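Long-range contact in ancylostoma secreted protein 1 (Necator americanus, PDB 3NT8), which is a secreted two-CAP-domain hookworm protein, probably associated with the transition of infective larvae to parasitism: residues A[244-249]-A[272-277]. Numbering follows the deposited sequence.
Sequences VHNEFR and LKMVYD
The Arg-249 guanidinium has the methyl of Met-274 over one face, CE 3.6 Å from NH1, and the carbonyl of Leu-272 at its edge. There NE and NH2 both donate to Leu-272 O, NE almost in line with the C=O (174°) and NH2 at 3.0 Å, the oxygen staying close to the guanidinium plane. A bend at chi3 (78°) swings NE out of line with the rest of the chain. NH1 goes elsewhere, to the carbonyls of Met-362 and Trp-364. The Asn-246 amide is gripped differently: OD1 takes Met-274 N on a lone pair, in the carbonyl plane, at 2.9 Å, while ND2 gives to Met-274 O at 3.0 Å, so one residue's backbone fixes the amide's rotation. This joins helix 235-253 of the second CAP domain to the run leading into 275-276, an outermost strand of its mixed sheet, where Val-275 pairs with Leu-370. Met-274 reaches inward, extended beyond CG, and slips its sulfur in beside the helix: SD lies 3.7 Å from His-245 CB and 3.8 Å from Arg-249 CD. Its approach to the imidazole is oblique, and that ring is held by Phe-241 O at ND1 and Tyr-387 OH at NE2.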
# COMPACT_ATOMS: atom_id res chain seq x y z
N VAL A 244 -10.36 1.10 -6.87
CA VAL A 244 -9.92 2.05 -5.84
C VAL A 244 -10.35 3.48 -6.18
O VAL A 244 -10.81 4.22 -5.31
CB VAL A 244 -8.42 1.96 -5.52
CG1 VAL A 244 -8.05 3.02 -4.45
CG2 VAL A 244 -8.06 0.56 -4.98
N HIS A 245 -10.24 3.87 -7.44
CA HIS A 245 -10.77 5.19 -7.86
C HIS A 245 -12.23 5.35 -7.62
O HIS A 245 -12.66 6.31 -6.95
CB HIS A 245 -10.42 5.54 -9.29
CG HIS A 245 -9.01 6.07 -9.43
ND1 HIS A 245 -7.89 5.30 -9.16
CD2 HIS A 245 -8.55 7.29 -9.81
CE1 HIS A 245 -6.80 6.03 -9.36
NE2 HIS A 245 -7.17 7.24 -9.74
N ASN A 246 -13.00 4.43 -8.17
CA ASN A 246 -14.44 4.50 -8.09
C ASN A 246 -15.02 4.43 -6.72
O ASN A 246 -16.01 5.10 -6.48
CB ASN A 246 -15.13 3.50 -9.03
CG ASN A 246 -15.27 4.05 -10.46
OD1 ASN A 246 -15.57 5.21 -10.60
ND2 ASN A 246 -15.07 3.22 -11.50
N GLU A 247 -14.42 3.61 -5.85
CA GLU A 247 -14.86 3.47 -4.52
C GLU A 247 -14.64 4.74 -3.69
O GLU A 247 -15.43 5.07 -2.82
CB GLU A 247 -14.18 2.28 -3.87
CG GLU A 247 -14.73 0.97 -4.35
CD GLU A 247 -14.35 -0.22 -3.50
OE1 GLU A 247 -13.55 -0.08 -2.54
OE2 GLU A 247 -14.86 -1.31 -3.80
N PHE A 248 -13.53 5.43 -3.96
CA PHE A 248 -13.29 6.71 -3.37
C PHE A 248 -14.24 7.78 -3.92
O PHE A 248 -14.76 8.60 -3.15
CB PHE A 248 -11.83 7.11 -3.57
CG PHE A 248 -10.84 6.51 -2.57
CD1 PHE A 248 -11.12 6.46 -1.22
CD2 PHE A 248 -9.54 6.14 -3.01
CE1 PHE A 248 -10.18 5.97 -0.24
CE2 PHE A 248 -8.59 5.64 -2.04
CZ PHE A 248 -8.94 5.59 -0.63
N ARG A 249 -14.48 7.79 -5.23
CA ARG A 249 -15.44 8.74 -5.79
C ARG A 249 -16.86 8.47 -5.26
O ARG A 249 -17.65 9.41 -5.09
CB ARG A 249 -15.45 8.64 -7.30
CG ARG A 249 -14.25 9.31 -7.93
CD ARG A 249 -14.04 8.92 -9.36
NE ARG A 249 -14.95 9.63 -10.23
CZ ARG A 249 -14.71 10.83 -10.72
NH1 ARG A 249 -13.57 11.49 -10.41
NH2 ARG A 249 -15.61 11.42 -11.49
N LEU A 272 -19.28 11.32 -11.97
CA LEU A 272 -19.33 10.28 -12.98
C LEU A 272 -18.51 9.03 -12.59
O LEU A 272 -17.46 9.11 -11.92
CB LEU A 272 -18.77 10.85 -14.28
CG LEU A 272 -19.62 11.95 -14.93
CD1 LEU A 272 -18.71 12.65 -15.94
CD2 LEU A 272 -20.84 11.35 -15.60
N LYS A 273 -19.02 7.88 -12.99
CA LYS A 273 -18.33 6.62 -12.73
C LYS A 273 -17.23 6.48 -13.76
O LYS A 273 -17.49 6.62 -14.93
CB LYS A 273 -19.31 5.42 -12.86
CG LYS A 273 -18.68 4.07 -12.42
CD LYS A 273 -19.77 2.96 -12.35
CE LYS A 273 -19.25 1.71 -11.65
NZ LYS A 273 -20.20 0.59 -11.88
N MET A 274 -16.02 6.19 -13.32
CA MET A 274 -14.90 6.02 -14.26
C MET A 274 -14.95 4.69 -14.99
O MET A 274 -15.32 3.67 -14.43
CB MET A 274 -13.53 6.15 -13.56
CG MET A 274 -13.14 7.56 -13.20
SD MET A 274 -11.71 7.62 -12.11
CE MET A 274 -11.36 9.37 -12.28
N VAL A 275 -14.53 4.73 -16.24
CA VAL A 275 -14.32 3.52 -17.01
C VAL A 275 -12.82 3.45 -17.40
O VAL A 275 -12.20 4.50 -17.64
CB VAL A 275 -15.24 3.46 -18.29
CG1 VAL A 275 -16.70 3.28 -17.91
CG2 VAL A 275 -15.13 4.68 -19.12
N TYR A 276 -12.28 2.24 -17.45
CA TYR A 276 -10.95 1.99 -17.93
C TYR A 276 -10.82 2.17 -19.46
O TYR A 276 -11.67 1.73 -20.23
CB TYR A 276 -10.47 0.61 -17.48
CG TYR A 276 -8.97 0.61 -17.30
CD1 TYR A 276 -8.39 1.07 -16.14
CD2 TYR A 276 -8.11 0.22 -18.35
CE1 TYR A 276 -7.02 1.13 -16.01
CE2 TYR A 276 -6.78 0.26 -18.20
CZ TYR A 276 -6.23 0.70 -17.03
OH TYR A 276 -4.85 0.76 -16.91
N ASP A 277 -9.76 2.84 -19.92
CA ASP A 277 -9.64 3.20 -21.32
C ASP A 277 -8.27 2.85 -21.82
O ASP A 277 -7.23 3.37 -21.32
CB ASP A 277 -9.94 4.69 -21.51
CG ASP A 277 -9.92 5.11 -22.96
OD1 ASP A 277 -10.99 5.38 -23.50
OD2 ASP A 277 -8.86 5.17 -23.58